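Local coordinates for protein CghA (Chaetomium globosum, PDB 6KBC) that is a two-domain, beta-rich protein of the calycin clan that holds the ligand WK1 in a pocket, at residues G152-L163 with M189-H199. Residues are numbered along the deposited sequence; the frame is centred on the assembly and turned at random.
Sequences GRITGSLTHRSL and MANATVDLTFH
Thr155, Ser157, Thr159 and Arg161 form the hydrogen-bonded pairs of an antiparallel strand pair with Thr197, Asp195, Thr193 and Asn191. Each pair exchanges two backbone N-H...O bonds. Thr197 N to Thr155 O measures 2.7 Å. Past the last pair, Leu163 N gives an almost straight bond to Met189 O (2.8 Å, 176°).

Polar side chains line one face. Thr159 OG1 and Thr193 OG1 are hydrogen-bonded at 2.6 Å. In both, OG1 sits between the backbone N and the carbonyl carbon (chi1 75°), which brings the two oxygens together. A water links Thr159 OG1 to Asn191 O. Asp195 turns to Arg213 of strand 210-216 in a salt bridge.

The other face is mainly apolar. Ile154 extends CD1 to Phe198 CE2 (3.6 Å), and its CG1 lies over one ring face near the rim. Leu196 slides CD2 against the bare backbone of Gly156, 3.6 Å from Gly156 C. The CB atoms of His160 and Ala190 touch at 3.5 Å. Phe62 of strand 60-69 packs on Ile154, Leu158, Leu196 and Phe198.

At one end, Gly152 CA sits over the centre of one face of the His199 ring, 3.8 Å from the centroid, a CH-pi contact. Arg153 O lies at the ring edge, in plane; it takes a bond from His199 N and a weak one from ND1.

A classic beta bulge at Arg153 and Ile154 lies opposite strand 143-150. The two strands are neighbours in the antiparallel beta structure of the N-terminal domain, consistent with a calycin-type beta-barrel fold.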
ATOM      1  N   GLY A 152     -16.298  19.063  -7.651  1.00 45.57           N
ATOM      2  CA  GLY A 152     -17.206  18.822  -6.550  1.00 47.33           C
ATOM      3  C   GLY A 152     -16.764  17.744  -5.581  1.00 46.27           C
ATOM      4  O   GLY A 152     -17.502  17.454  -4.629  1.00 49.37           O
ATOM      5  N   ARG A 153     -15.589  17.145  -5.790  1.00 44.67           N
ATOM      6  CA  ARG A 153     -15.055  16.121  -4.894  1.00 41.62           C
ATOM      7  C   ARG A 153     -13.569  16.350  -4.634  1.00 39.72           C
ATOM      8  O   ARG A 153     -13.182  16.713  -3.517  1.00 39.60           O
ATOM      9  CB  ARG A 153     -15.293  14.729  -5.478  1.00 39.29           C
ATOM     10  CG  ARG A 153     -16.756  14.301  -5.467  1.00 44.94           C
ATOM     11  CD  ARG A 153     -17.078  13.433  -6.671  1.00 46.01           C
ATOM     12  NE  ARG A 153     -17.087  14.221  -7.902  1.00 49.07           N
ATOM     13  CZ  ARG A 153     -17.063  13.700  -9.123  1.00 47.80           C
ATOM     14  NH1 ARG A 153     -17.018  12.384  -9.286  1.00 48.77           N
ATOM     15  NH2 ARG A 153     -17.069  14.497 -10.183  1.00 49.30           N
ATOM     16  N   ILE A 154     -12.728  16.160  -5.650  1.00 36.16           N
ATOM     17  CA  ILE A 154     -11.283  16.301  -5.477  1.00 35.79           C
ATOM     18  C   ILE A 154     -10.654  16.756  -6.788  1.00 35.19           C
ATOM     19  O   ILE A 154     -10.963  16.225  -7.860  1.00 37.63           O
ATOM     20  CB  ILE A 154     -10.631  14.988  -4.982  1.00 30.98           C
ATOM     21  CG1 ILE A 154      -9.120  15.176  -4.795  1.00 35.29           C
ATOM     22  CG2 ILE A 154     -10.915  13.839  -5.935  1.00 31.74           C
ATOM     23  CD1 ILE A 154      -8.414  13.961  -4.210  1.00 32.89           C
ATOM     24  N   THR A 155      -9.757  17.736  -6.698  1.00 35.37           N
ATOM     25  CA  THR A 155      -8.958  18.171  -7.834  1.00 36.68           C
ATOM     26  C   THR A 155      -7.541  18.456  -7.375  1.00 36.44           C
ATOM     27  O   THR A 155      -7.313  18.942  -6.262  1.00 37.42           O
ATOM     28  CB  THR A 155      -9.520  19.440  -8.501  1.00 40.89           C
ATOM     29  OG1 THR A 155      -9.460  20.527  -7.571  1.00 40.92           O
ATOM     30  CG2 THR A 155     -10.954  19.234  -8.950  1.00 38.08           C
ATOM     31  N   GLY A 156      -6.590  18.183  -8.247  1.00 34.19           N
ATOM     32  CA  GLY A 156      -5.228  18.530  -7.942  1.00 34.17           C
ATOM     33  C   GLY A 156      -4.311  17.396  -8.277  1.00 32.10           C
ATOM     34  O   GLY A 156      -4.672  16.460  -8.995  1.00 34.31           O
ATOM     35  N   SER A 157      -3.098  17.460  -7.738  1.00 32.44           N
ATOM     36  CA  SER A 157      -2.080  16.509  -8.133  1.00 32.16           C
ATOM     37  C   SER A 157      -1.245  16.055  -6.942  1.00 32.76           C
ATOM     38  O   SER A 157      -1.173  16.703  -5.892  1.00 31.30           O
ATOM     39  CB  SER A 157      -1.146  17.095  -9.201  1.00 35.73           C
ATOM     40  OG  SER A 157      -0.456  18.196  -8.666  1.00 43.64           O
ATOM     41  N   LEU A 158      -0.619  14.906  -7.153  1.00 28.88           N
ATOM     42  CA  LEU A 158       0.396  14.298  -6.320  1.00 28.77           C
ATOM     43  C   LEU A 158       1.569  13.971  -7.214  1.00 26.94           C
ATOM     44  O   LEU A 158       1.375  13.516  -8.344  1.00 30.82           O
ATOM     45  CB  LEU A 158      -0.113  12.993  -5.671  1.00 25.21           C
ATOM     46  CG  LEU A 158       0.834  12.310  -4.689  1.00 30.56           C
ATOM     47  CD1 LEU A 158       0.071  11.594  -3.589  1.00 30.33           C
ATOM     48  CD2 LEU A 158       1.687  11.310  -5.475  1.00 30.22           C
ATOM     49  N   THR A 159       2.780  14.156  -6.711  1.00 24.89           N
ATOM     50  CA  THR A 159       3.940  13.748  -7.481  1.00 27.49           C
ATOM     51  C   THR A 159       4.948  13.084  -6.570  1.00 26.37           C
ATOM     52  O   THR A 159       5.033  13.386  -5.380  1.00 29.91           O
ATOM     53  CB  THR A 159       4.631  14.922  -8.215  1.00 31.79           C
ATOM     54  OG1 THR A 159       5.377  15.704  -7.273  1.00 31.24           O
ATOM     55  CG2 THR A 159       3.616  15.791  -8.935  1.00 31.37           C
ATOM     56  N   HIS A 160       5.701  12.164  -7.151  1.00 24.08           N
ATOM     57  CA  HIS A 160       6.808  11.497  -6.496  1.00 25.32           C
ATOM     58  C   HIS A 160       8.086  11.799  -7.249  1.00 25.87           C
ATOM     59  O   HIS A 160       8.096  11.795  -8.479  1.00 27.17           O
ATOM     60  CB  HIS A 160       6.617   9.974  -6.478  1.00 26.36           C
ATOM     61  CG  HIS A 160       5.496   9.500  -5.609  1.00 24.43           C
ATOM     62  ND1 HIS A 160       4.558   8.584  -6.032  1.00 29.83           N
ATOM     63  CD2 HIS A 160       5.212   9.754  -4.308  1.00 25.16           C
ATOM     64  CE1 HIS A 160       3.719   8.321  -5.044  1.00 26.36           C
ATOM     65  NE2 HIS A 160       4.094   9.019  -3.986  1.00 25.47           N
ATOM     66  N   ARG A 161       9.164  12.002  -6.507  1.00 27.35           N
ATOM     67  CA  ARG A 161      10.523  12.064  -7.041  1.00 32.23           C
ATOM     68  C   ARG A 161      11.250  10.936  -6.334  1.00 29.69           C
ATOM     69  O   ARG A 161      11.578  11.072  -5.152  1.00 26.95           O
ATOM     70  CB  ARG A 161      11.181  13.408  -6.739  1.00 28.67           C
ATOM     71  CG  ARG A 161      10.559  14.556  -7.488  1.00 42.47           C
ATOM     72  CD  ARG A 161      10.025  14.125  -8.839  1.00 43.67           C
ATOM     73  NE  ARG A 161       9.239  15.173  -9.495  1.00 53.64           N
ATOM     74  CZ  ARG A 161       9.683  15.977 -10.455  1.00 45.67           C
ATOM     75  NH1 ARG A 161      10.945  15.895 -10.847  1.00 53.08           N
ATOM     76  NH2 ARG A 161       8.865  16.878 -10.998  1.00 53.23           N
ATOM     77  N   SER A 162      11.499   9.835  -7.041  1.00 27.98           N
ATOM     78  CA  SER A 162      12.069   8.667  -6.387  1.00 28.90           C
ATOM     79  C   SER A 162      13.415   8.996  -5.770  1.00 30.40           C
ATOM     80  O   SER A 162      14.230   9.710  -6.358  1.00 27.29           O
ATOM     81  CB  SER A 162      12.230   7.515  -7.379  1.00 30.74           C
ATOM     82  OG  SER A 162      12.826   6.404  -6.730  1.00 32.58           O
ATOM     83  N   LEU A 163      13.650   8.477  -4.567  1.00 26.19           N
ATOM     84  CA  LEU A 163      14.974   8.610  -3.987  1.00 27.19           C
ATOM     85  C   LEU A 163      15.930   7.532  -4.485  1.00 27.80           C
ATOM     86  O   LEU A 163      17.087   7.503  -4.052  1.00 29.77           O
ATOM     87  CB  LEU A 163      14.875   8.596  -2.460  1.00 27.95           C
ATOM     88  CG  LEU A 163      14.008   9.743  -1.907  1.00 28.88           C
ATOM     89  CD1 LEU A 163      14.199   9.922  -0.417  1.00 28.89           C
ATOM     90  CD2 LEU A 163      14.318  11.072  -2.644  1.00 30.14           C
ATOM     91  N   MET A 189      10.583   4.674  -2.029  1.00 23.48           N
ATOM     92  CA  MET A 189      10.658   5.911  -1.262  1.00 22.43           C
ATOM     93  C   MET A 189      10.826   7.080  -2.225  1.00 27.71           C
ATOM     94  O   MET A 189      11.683   7.035  -3.116  1.00 25.65           O
ATOM     95  CB  MET A 189      11.835   5.869  -0.284  1.00 22.98           C
ATOM     96  CG  MET A 189      11.969   7.091   0.607  1.00 25.79           C
ATOM     97  SD  MET A 189      10.472   7.466   1.542  1.00 25.74           S
ATOM     98  CE  MET A 189      11.273   8.533   2.757  1.00 27.30           C
ATOM     99  N   ALA A 190      10.028   8.124  -2.038  1.00 26.15           N
ATOM    100  CA  ALA A 190      10.078   9.279  -2.920  1.00 27.37           C
ATOM    101  C   ALA A 190       9.850  10.546  -2.112  1.00 30.67           C
ATOM    102  O   ALA A 190       9.118  10.537  -1.117  1.00 26.83           O
ATOM    103  CB  ALA A 190       9.019   9.174  -4.020  1.00 26.49           C
ATOM    104  N   ASN A 191      10.496  11.637  -2.535  1.00 28.64           N
ATOM    105  CA  ASN A 191       9.999  12.955  -2.159  1.00 27.14           C
ATOM    106  C   ASN A 191       8.627  13.130  -2.765  1.00 25.79           C
ATOM    107  O   ASN A 191       8.433  12.904  -3.960  1.00 28.63           O
ATOM    108  CB  ASN A 191      10.907  14.086  -2.662  1.00 32.17           C
ATOM    109  CG  ASN A 191      12.231  14.113  -1.975  1.00 39.36           C
ATOM    110  OD1 ASN A 191      13.268  14.294  -2.617  1.00 52.73           O
ATOM    111  ND2 ASN A 191      12.224  13.923  -0.659  1.00 42.86           N
ATOM    112  N   ALA A 192       7.669  13.529  -1.948  1.00 25.99           N
ATOM    113  CA  ALA A 192       6.302  13.657  -2.405  1.00 23.77           C
ATOM    114  C   ALA A 192       5.896  15.121  -2.371  1.00 28.37           C
ATOM    115  O   ALA A 192       6.296  15.870  -1.475  1.00 28.13           O
ATOM    116  CB  ALA A 192       5.356  12.810  -1.546  1.00 26.42           C
ATOM    117  N   THR A 193       5.147  15.541  -3.379  1.00 28.45           N
ATOM    118  CA  THR A 193       4.437  16.800  -3.302  1.00 30.88           C
ATOM    119  C   THR A 193       2.957  16.531  -3.462  1.00 31.78           C
ATOM    120  O   THR A 193       2.542  15.573  -4.122  1.00 33.53           O
ATOM    121  CB  THR A 193       4.897  17.812  -4.364  1.00 30.59           C
ATOM    122  OG1 THR A 193       4.368  17.431  -5.642  1.00 37.68           O
ATOM    123  CG2 THR A 193       6.401  17.866  -4.428  1.00 26.88           C
ATOM    124  N   VAL A 194       2.164  17.383  -2.829  1.00 29.62           N
ATOM    125  CA  VAL A 194       0.720  17.324  -2.925  1.00 26.76           C
ATOM    126  C   VAL A 194       0.201  18.739  -3.125  1.00 26.15           C
ATOM    127  O   VAL A 194       0.667  19.680  -2.477  1.00 27.13           O
ATOM    128  CB  VAL A 194       0.123  16.680  -1.661  1.00 32.26           C
ATOM    129  CG1 VAL A 194      -1.353  16.843  -1.648  1.00 29.46           C
ATOM    130  CG2 VAL A 194       0.514  15.198  -1.600  1.00 31.98           C
ATOM    131  N   ASP A 195      -0.769  18.890  -4.015  1.00 26.68           N
ATOM    132  CA  ASP A 195      -1.432  20.181  -4.158  1.00 32.54           C
ATOM    133  C   ASP A 195      -2.868  19.845  -4.558  1.00 31.57           C
ATOM    134  O   ASP A 195      -3.190  19.696  -5.738  1.00 32.27           O
ATOM    135  CB  ASP A 195      -0.714  21.069  -5.168  1.00 32.43           C
ATOM    136  CG  ASP A 195      -1.383  22.423  -5.349  1.00 37.45           C
ATOM    137  OD1 ASP A 195      -2.351  22.717  -4.618  1.00 38.87           O
ATOM    138  OD2 ASP A 195      -0.886  23.219  -6.177  1.00 40.02           O
ATOM    139  N   LEU A 196      -3.710  19.671  -3.550  1.00 31.50           N
ATOM    140  CA  LEU A 196      -5.008  19.058  -3.737  1.00 31.28           C
ATOM    141  C   LEU A 196      -6.071  19.943  -3.117  1.00 32.21           C
ATOM    142  O   LEU A 196      -5.822  20.634  -2.126  1.00 29.98           O
ATOM    143  CB  LEU A 196      -5.064  17.651  -3.082  1.00 31.28           C
ATOM    144  CG  LEU A 196      -4.304  16.518  -3.770  1.00 32.50           C
ATOM    145  CD1 LEU A 196      -4.213  15.343  -2.807  1.00 34.38           C
ATOM    146  CD2 LEU A 196      -5.006  16.091  -5.039  1.00 30.49           C
ATOM    147  N   THR A 197      -7.267  19.889  -3.699  1.00 30.42           N
ATOM    148  CA  THR A 197      -8.424  20.580  -3.153  1.00 34.42           C
ATOM    149  C   THR A 197      -9.545  19.572  -2.991  1.00 36.49           C
ATOM    150  O   THR A 197      -9.907  18.885  -3.952  1.00 36.52           O
ATOM    151  CB  THR A 197      -8.864  21.744  -4.051  1.00 35.32           C
ATOM    152  OG1 THR A 197      -7.755  22.623  -4.237  1.00 35.41           O
ATOM    153  CG2 THR A 197     -10.008  22.513  -3.411  1.00 39.52           C
ATOM    154  N   PHE A 198     -10.067  19.475  -1.768  1.00 34.42           N
ATOM    155  CA  PHE A 198     -11.125  18.541  -1.415  1.00 38.59           C
ATOM    156  C   PHE A 198     -12.387  19.320  -1.084  1.00 43.97           C
ATOM    157  O   PHE A 198     -12.332  20.348  -0.398  1.00 42.36           O
ATOM    158  CB  PHE A 198     -10.758  17.697  -0.190  1.00 32.80           C
ATOM    159  CG  PHE A 198      -9.522  16.859  -0.358  1.00 33.39           C
ATOM    160  CD1 PHE A 198      -8.265  17.425  -0.241  1.00 28.50           C
ATOM    161  CD2 PHE A 198      -9.619  15.489  -0.570  1.00 32.68           C
ATOM    162  CE1 PHE A 198      -7.125  16.651  -0.365  1.00 27.53           C
ATOM    163  CE2 PHE A 198      -8.486  14.715  -0.699  1.00 27.49           C
ATOM    164  CZ  PHE A 198      -7.237  15.299  -0.600  1.00 29.35           C
ATOM    165  N   HIS A 199     -13.522  18.820  -1.540  1.00 41.13           N
ATOM    166  CA  HIS A 199     -14.804  19.420  -1.205  1.00 46.88           C
ATOM    167  C   HIS A 199     -15.379  18.669  -0.011  1.00 45.64           C
ATOM    168  O   HIS A 199     -15.585  17.453  -0.078  1.00 44.88           O
ATOM    169  CB  HIS A 199     -15.727  19.421  -2.425  1.00 48.46           C
ATOM    170  CG  HIS A 199     -15.160  20.191  -3.589  1.00 56.24           C
ATOM    171  ND1 HIS A 199     -14.088  19.740  -4.334  1.00 54.78           N
ATOM    172  CD2 HIS A 199     -15.493  21.398  -4.110  1.00 53.27           C
ATOM    173  CE1 HIS A 199     -13.794  20.626  -5.270  1.00 51.77           C
ATOM    174  NE2 HIS A 199     -14.634  21.639  -5.158  1.00 60.88           N
TER
HETATM  175  O   HOH W   1      -5.711  21.886  -6.104  1.00 45.85           O
HETATM  176  O   HOH W   2       7.823  15.170  -5.849  1.00 31.21           O